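Local atomic coordinates of glycosyl hydrolase family 2, TIM barrel domain protein (Faecalibacterium prausnitzii A2-165, PDB entry 6ED2), a protein that probably hydrolyses beta-glucuronides, releasing glucuronic acid, as a family 2 glycosyl hydrolase of a human gut bacterium. Residues T173-A178 and I183-F188; A160-S165 and N192-H197; V117-R122 and M168-T173. One frame throughout, in Å; residues are numbered along the deposited sequence.

Contact 1: residues T173-A178 and I183-F188; sequences TTCTLA and IAAPYF
Thr173 and Ala185 face each other across an antiparallel hydrogen-bonded pair, and Cys175 with Ile183 forms the next one. Four backbone bonds close this ladder. The straightest runs from Thr173 N to Ala185 O, 3.0 Å at 177°. Cys175 N reaches Ile183 O at 2.8 Å. Between the two pairs lies the non-hydrogen-bonded pair Thr174 and Ala184, where Thr174 CA makes a CA-H...O contact with Ile183 O at 3.2 Å.

The packing is closest on the face that carries Thr173, Cys175, Ile183 and Ala185. With OG1 turned opposite the backbone N (chi1 -179°), Thr173 CG2 is left to face Ala185 CB, at 3.7 Å, and the Tyr187 ring, whose OH is held by Glu166. Cys175 CB meets Ile183 CG2, and Cys175 SG lies 4.1 Å from Ala185 CB. Toward the turn the contact loosens. Cys175 borders solvent there, and Leu177 CD2 comes no nearer to Ile183 CG2 than 4.1 Å. Leu177 packs on Asp510 and Ile183 on Ala506, both of a second subunit. This two-stranded ladder is a beta hairpin, set at the surface in the sugar-binding domain of the family 2 hydrolase.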
# COMPACT_ATOMS: atom_id res chain seq x y z
N THR A 173 -17.28 -11.18 27.81
CA THR A 173 -17.28 -10.55 29.12
C THR A 173 -16.92 -9.09 28.94
O THR A 173 -16.63 -8.63 27.83
CB THR A 173 -16.34 -11.28 30.10
OG1 THR A 173 -16.40 -10.64 31.38
CG2 THR A 173 -14.89 -11.26 29.60
N THR A 174 -16.96 -8.34 30.04
CA THR A 174 -16.40 -7.00 30.08
C THR A 174 -15.31 -6.96 31.14
O THR A 174 -15.30 -7.76 32.08
CB THR A 174 -17.46 -5.94 30.39
OG1 THR A 174 -17.66 -5.87 31.80
CG2 THR A 174 -18.78 -6.28 29.73
N CYS A 175 -14.39 -6.02 30.97
CA CYS A 175 -13.28 -5.83 31.89
C CYS A 175 -13.23 -4.37 32.30
O CYS A 175 -13.82 -3.50 31.64
CB CYS A 175 -11.96 -6.27 31.24
SG CYS A 175 -11.87 -8.06 30.96
N THR A 176 -12.55 -4.09 33.40
CA THR A 176 -12.39 -2.73 33.88
C THR A 176 -10.93 -2.32 33.73
O THR A 176 -10.04 -3.03 34.18
CB THR A 176 -12.84 -2.59 35.33
OG1 THR A 176 -14.27 -2.61 35.38
CG2 THR A 176 -12.36 -1.26 35.90
N LEU A 177 -10.69 -1.18 33.07
CA LEU A 177 -9.32 -0.71 32.89
C LEU A 177 -8.85 -0.00 34.16
O LEU A 177 -9.59 0.15 35.13
CB LEU A 177 -9.23 0.20 31.66
CG LEU A 177 -9.63 -0.43 30.32
CD1 LEU A 177 -9.70 0.64 29.24
CD2 LEU A 177 -8.69 -1.54 29.92
N ALA A 178 -7.58 0.43 34.16
CA ALA A 178 -7.02 1.05 35.36
C ALA A 178 -7.82 2.28 35.78
O ALA A 178 -8.12 2.45 36.97
CB ALA A 178 -5.55 1.41 35.12
N ILE A 183 -14.55 -1.97 29.40
CA ILE A 183 -14.12 -2.33 28.06
C ILE A 183 -14.76 -3.67 27.75
O ILE A 183 -14.92 -4.51 28.65
CB ILE A 183 -12.58 -2.41 27.95
CG1 ILE A 183 -12.14 -2.56 26.51
CG2 ILE A 183 -12.01 -3.56 28.76
CD1 ILE A 183 -12.55 -1.41 25.69
N ALA A 184 -15.17 -3.88 26.50
CA ALA A 184 -15.76 -5.15 26.12
C ALA A 184 -14.65 -6.14 25.77
O ALA A 184 -13.66 -5.78 25.12
CB ALA A 184 -16.72 -5.00 24.94
N ALA A 185 -14.82 -7.39 26.20
CA ALA A 185 -13.87 -8.47 25.94
C ALA A 185 -14.62 -9.61 25.28
O ALA A 185 -15.05 -10.56 25.96
CB ALA A 185 -13.19 -8.93 27.23
N PRO A 186 -14.82 -9.55 23.97
CA PRO A 186 -15.64 -10.57 23.30
C PRO A 186 -14.96 -11.93 23.32
O PRO A 186 -13.74 -12.03 23.30
CB PRO A 186 -15.75 -10.05 21.86
CG PRO A 186 -15.30 -8.63 21.90
CD PRO A 186 -14.32 -8.53 23.03
N TYR A 187 -15.79 -12.99 23.34
CA TYR A 187 -15.31 -14.32 23.01
C TYR A 187 -15.41 -14.59 21.53
O TYR A 187 -15.29 -15.75 21.11
CB TYR A 187 -16.09 -15.42 23.77
CG TYR A 187 -16.05 -15.33 25.27
CD1 TYR A 187 -15.11 -14.53 25.93
CD2 TYR A 187 -16.97 -16.04 26.05
CE1 TYR A 187 -15.09 -14.45 27.32
CE2 TYR A 187 -16.97 -15.96 27.41
CZ TYR A 187 -16.03 -15.17 28.05
OH TYR A 187 -16.03 -15.10 29.41
N PHE A 188 -15.66 -13.55 20.74
CA PHE A 188 -15.86 -13.68 19.31
C PHE A 188 -14.89 -12.77 18.57
O PHE A 188 -14.28 -11.86 19.14
CB PHE A 188 -17.31 -13.37 18.89
CG PHE A 188 -17.87 -12.12 19.51
CD1 PHE A 188 -17.69 -10.88 18.90
CD2 PHE A 188 -18.58 -12.19 20.70
CE1 PHE A 188 -18.23 -9.71 19.47
CE2 PHE A 188 -19.12 -11.04 21.29
CZ PHE A 188 -18.94 -9.80 20.67

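Contact 2: residues A160-S165 and N192-H197; sequences ANNELS and NYAGIH
Asn192 reaches across to Asn162 and Leu164 with its side-chain amide. Its CG lies anti to the backbone N (chi1 -168°), which carries the amide toward the 160-165 segment. From CB the chain leads to Asn192 CG, which lies 4.1 Å from Leu164 CD1. There it divides. On one branch Asn192 ND2 donates to Asn162 O at 3.1 Å, with an N-H...O angle of 157°. This bond is in plane at both ends: the acceptor lies in the Asn192 amide plane, and the donor in the carbonyl plane of Asn162. On the other branch Asn192 OD1 lies 3.7 Å from Leu164 CD2 and accepts from His119 NE2. Both ends of the amide are thus engaged, which fixes its rotation.

The Asn162 side chain crosses that of Asn192 obliquely, with the amide planes 27° apart. Asn162 CB packs on Ala194 CB at 3.4 Å. Asn162 ND2 gives a hydrogen to a water at 2.7 Å, and that water donates to Asn192 O at 2.6 Å. The same ND2 also bonds Tyr89 O, while Asn162 OD1 accepts from Gly91 N. The buried Asn162 amide is therefore held by backbone and water alike.

One residue earlier, Asn161 OD1 accepts from Glu163 N in an Asx turn, where the chain leaves its strand. Asn161 ND2 also donates to Glu163 OE1.

The contact lies buried in the sugar-binding domain. Strand 92-101 supplies Phe93, which packs on Ala160, Asn162 and Ala194. Strand 182-186 meets Leu164 through Ala184 and Pro186. The contact thus joins the end of strand 152-161 to the loop leading into strand 195-196.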
# COMPACT_ATOMS: atom_id res chain seq x y z
N ALA A 160 -29.78 2.29 25.72
CA ALA A 160 -29.19 1.08 25.19
C ALA A 160 -27.94 0.73 25.99
O ALA A 160 -27.41 1.54 26.75
CB ALA A 160 -28.86 1.25 23.69
N ASN A 161 -27.48 -0.51 25.82
CA ASN A 161 -26.34 -1.03 26.55
C ASN A 161 -25.62 -2.03 25.66
O ASN A 161 -26.27 -2.78 24.93
CB ASN A 161 -26.79 -1.67 27.88
CG ASN A 161 -25.62 -2.17 28.72
OD1 ASN A 161 -25.10 -3.25 28.49
ND2 ASN A 161 -25.19 -1.36 29.69
N ASN A 162 -24.29 -2.04 25.70
CA ASN A 162 -23.53 -2.95 24.84
C ASN A 162 -22.58 -3.84 25.63
O ASN A 162 -21.62 -4.39 25.06
CB ASN A 162 -22.76 -2.16 23.78
CG ASN A 162 -21.69 -1.27 24.38
OD1 ASN A 162 -21.64 -1.07 25.59
ND2 ASN A 162 -20.82 -0.72 23.52
N GLU A 163 -22.82 -4.00 26.93
CA GLU A 163 -21.98 -4.88 27.73
C GLU A 163 -22.19 -6.33 27.33
O GLU A 163 -23.28 -6.73 26.90
CB GLU A 163 -22.27 -4.68 29.22
CG GLU A 163 -21.75 -3.36 29.72
CD GLU A 163 -22.20 -3.03 31.14
OE1 GLU A 163 -23.13 -2.22 31.30
OE2 GLU A 163 -21.59 -3.54 32.10
N LEU A 164 -21.12 -7.11 27.43
CA LEU A 164 -21.11 -8.51 27.09
C LEU A 164 -21.14 -9.39 28.35
O LEU A 164 -20.60 -9.03 29.39
CB LEU A 164 -19.87 -8.84 26.26
CG LEU A 164 -19.80 -8.12 24.91
CD1 LEU A 164 -18.52 -8.52 24.18
CD2 LEU A 164 -21.04 -8.43 24.06
N SER A 165 -21.77 -10.55 28.23
CA SER A 165 -21.79 -11.53 29.31
C SER A 165 -21.84 -12.93 28.70
O SER A 165 -21.92 -13.09 27.48
CB SER A 165 -22.99 -11.32 30.25
OG SER A 165 -24.15 -11.85 29.63
N ASN A 192 -17.07 -5.23 18.67
CA ASN A 192 -18.34 -5.11 19.39
C ASN A 192 -19.08 -3.82 19.00
O ASN A 192 -19.40 -2.97 19.84
CB ASN A 192 -18.09 -5.16 20.90
CG ASN A 192 -19.39 -5.33 21.69
OD1 ASN A 192 -20.27 -6.11 21.31
ND2 ASN A 192 -19.51 -4.60 22.80
N TYR A 193 -19.36 -3.68 17.71
CA TYR A 193 -20.13 -2.54 17.23
C TYR A 193 -21.51 -2.51 17.89
O TYR A 193 -22.22 -3.52 17.92
CB TYR A 193 -20.29 -2.61 15.71
CG TYR A 193 -19.07 -2.18 14.93
CD1 TYR A 193 -18.47 -0.93 15.15
CD2 TYR A 193 -18.50 -3.03 13.98
CE1 TYR A 193 -17.34 -0.54 14.44
CE2 TYR A 193 -17.37 -2.66 13.27
CZ TYR A 193 -16.79 -1.41 13.50
OH TYR A 193 -15.68 -1.05 12.78
N ALA A 194 -21.89 -1.35 18.43
CA ALA A 194 -23.22 -1.18 18.98
C ALA A 194 -23.78 0.17 18.56
O ALA A 194 -23.09 0.99 17.96
CB ALA A 194 -23.22 -1.32 20.50
N GLY A 195 -25.04 0.40 18.89
CA GLY A 195 -25.75 1.58 18.45
C GLY A 195 -27.12 1.20 17.94
O GLY A 195 -27.67 0.18 18.38
N ILE A 196 -27.68 1.99 17.04
CA ILE A 196 -28.94 1.65 16.39
C ILE A 196 -28.63 1.41 14.92
O ILE A 196 -28.45 2.36 14.14
CB ILE A 196 -30.01 2.73 16.58
CG1 ILE A 196 -30.27 2.96 18.05
CG2 ILE A 196 -31.31 2.32 15.90
CD1 ILE A 196 -31.49 3.82 18.29
N HIS A 197 -28.58 0.14 14.55
CA HIS A 197 -27.98 -0.29 13.29
C HIS A 197 -28.95 -0.31 12.13
O HIS A 197 -28.51 -0.46 10.98
CB HIS A 197 -27.39 -1.69 13.46
CG HIS A 197 -26.17 -1.73 14.33
ND1 HIS A 197 -25.77 -2.86 15.01
CD2 HIS A 197 -25.25 -0.77 14.61
CE1 HIS A 197 -24.66 -2.60 15.68
NE2 HIS A 197 -24.31 -1.34 15.44
O HOH W 1 -20.06 -0.66 20.94

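Contact 3: residues V117-R122 and M168-T173; sequences VTHRAR and MLPAGT
Met168 starts with CG between its backbone N and carbonyl carbon (chi1 63°), and a bend at chi3 (-77°) turns CE onto the His119 ring. His119 CG stands opposite its carbonyl carbon (chi1 -76°), with the ring directed at Met168. The two side chains cross at about a right angle. Met168 CE sits over one ring face, 3.8 Å from the His119 ring centroid, in a CH-pi contact. Thr118 CG2 lies on the opposite face. Pro170 CD adds a contact with His119 CE1 at 3.8 Å.

The sulfur has a partner of its own. Met168 SD meets the Arg120 guanidinium at its edge, in plane, and Arg120 NH2 gives it a weak hydrogen bond of 3.3 Å. The stronger partner of Arg120 is Glu134, in a salt bridge.

His119 ND1 is linked to a water at 2.8 Å, and that water donates to Leu169 O. Replacing this histidine by alanine is likely to leave Met168 CE without its ring face, and Asn192 OD1 and the water without their nitrogen partners.

Here the chain passes through a classic beta bulge, with His119 and Arg120 both facing Asn161. The chemistry implies a thioether shared between two unlike neighbours: its methyl lies on an aromatic face, and its sulfur takes a weak N-H bond from an arginine whose charge is probably answered in large part by Glu134.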
# COMPACT_ATOMS: atom_id res chain seq x y z
N VAL A 117 -31.61 -2.76 18.11
CA VAL A 117 -30.81 -1.91 18.98
C VAL A 117 -29.79 -2.82 19.65
O VAL A 117 -30.17 -3.85 20.22
CB VAL A 117 -31.65 -1.16 20.03
CG1 VAL A 117 -30.75 -0.30 20.91
CG2 VAL A 117 -32.72 -0.26 19.37
N THR A 118 -28.52 -2.48 19.56
CA THR A 118 -27.44 -3.37 19.97
C THR A 118 -26.82 -2.86 21.25
O THR A 118 -26.34 -1.72 21.29
CB THR A 118 -26.41 -3.46 18.85
OG1 THR A 118 -27.07 -3.86 17.63
CG2 THR A 118 -25.30 -4.45 19.20
N HIS A 119 -26.81 -3.67 22.32
CA HIS A 119 -27.27 -5.06 22.39
C HIS A 119 -28.65 -5.24 23.05
O HIS A 119 -29.30 -6.26 22.90
CB HIS A 119 -26.27 -5.89 23.19
CG HIS A 119 -25.02 -6.23 22.45
ND1 HIS A 119 -25.00 -7.05 21.35
CD2 HIS A 119 -23.73 -5.86 22.67
CE1 HIS A 119 -23.76 -7.17 20.90
NE2 HIS A 119 -22.97 -6.45 21.69
N ARG A 120 -29.05 -4.26 23.86
CA ARG A 120 -30.31 -4.31 24.59
C ARG A 120 -30.83 -2.88 24.69
O ARG A 120 -30.07 -1.92 24.53
CB ARG A 120 -30.14 -4.93 25.98
CG ARG A 120 -29.09 -4.23 26.88
CD ARG A 120 -28.64 -5.15 28.05
NE ARG A 120 -28.24 -6.44 27.51
CZ ARG A 120 -27.00 -6.75 27.15
NH1 ARG A 120 -26.00 -5.88 27.31
NH2 ARG A 120 -26.75 -7.95 26.64
N ALA A 121 -32.12 -2.74 24.96
CA ALA A 121 -32.74 -1.42 24.90
C ALA A 121 -33.89 -1.31 25.90
O ALA A 121 -34.63 -2.27 26.14
CB ALA A 121 -33.25 -1.13 23.48
N ARG A 122 -34.02 -0.12 26.47
CA ARG A 122 -35.22 0.32 27.18
C ARG A 122 -35.72 1.58 26.48
O ARG A 122 -34.98 2.56 26.35
CB ARG A 122 -34.92 0.60 28.66
CG ARG A 122 -34.45 -0.64 29.42
CD ARG A 122 -33.98 -0.32 30.81
NE ARG A 122 -35.04 0.29 31.62
CZ ARG A 122 -34.82 0.83 32.81
NH1 ARG A 122 -33.59 0.83 33.32
NH2 ARG A 122 -35.82 1.38 33.49
N MET A 168 -25.67 -14.16 27.02
CA MET A 168 -26.27 -13.48 25.88
C MET A 168 -25.69 -14.00 24.57
O MET A 168 -24.65 -14.66 24.53
CB MET A 168 -26.04 -11.97 25.97
CG MET A 168 -24.55 -11.62 25.91
SD MET A 168 -24.21 -9.85 25.84
CE MET A 168 -24.58 -9.48 24.11
N LEU A 169 -26.37 -13.66 23.49
CA LEU A 169 -25.90 -13.90 22.14
C LEU A 169 -25.59 -12.57 21.48
O LEU A 169 -26.52 -11.77 21.25
CB LEU A 169 -26.95 -14.66 21.35
CG LEU A 169 -27.19 -16.14 21.64
CD1 LEU A 169 -27.89 -16.37 22.98
CD2 LEU A 169 -28.04 -16.66 20.52
N PRO A 170 -24.33 -12.26 21.13
CA PRO A 170 -23.13 -13.11 21.25
C PRO A 170 -22.49 -13.03 22.63
O PRO A 170 -22.75 -12.09 23.39
CB PRO A 170 -22.20 -12.52 20.19
CG PRO A 170 -22.52 -11.04 20.22
CD PRO A 170 -24.01 -10.95 20.52
N ALA A 171 -21.63 -14.00 22.95
CA ALA A 171 -21.12 -14.17 24.31
C ALA A 171 -19.77 -13.49 24.49
O ALA A 171 -18.94 -13.44 23.58
CB ALA A 171 -21.01 -15.65 24.64
N GLY A 172 -19.54 -13.00 25.70
CA GLY A 172 -18.23 -12.48 26.02
C GLY A 172 -18.22 -12.05 27.46
O GLY A 172 -19.06 -12.49 28.25
N THR A 173 -17.28 -11.18 27.81
CA THR A 173 -17.28 -10.55 29.12
C THR A 173 -16.92 -9.09 28.94
O THR A 173 -16.63 -8.63 27.83
CB THR A 173 -16.34 -11.28 30.10
OG1 THR A 173 -16.40 -10.64 31.38
CG2 THR A 173 -14.89 -11.26 29.60
O HOH W 2 -27.02 -9.02 21.18

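Going from the N terminus, the chain first passes 117-122, entering strand 120-125. After two further strands, 128-134 and 140-143, it comes back along strand 152-161 to 160-165, where Asn161 O accepts from His119 N. Segment 168-173 then closes the loop of contact 3. Strand 172-176 continues into contact 1, which shares Thr173 and closes a short turn with 183-188, on strand 182-186. Last comes 192-197, which closes the longer loop of contact 2. Contact 1 is nested inside that loop and follows contact 3 in series. Contacts 2 and 3 cross, their centres about 6 Å apart, and a bonded pair joins them. Together they tie the large antiparallel sheet to the surface hairpin.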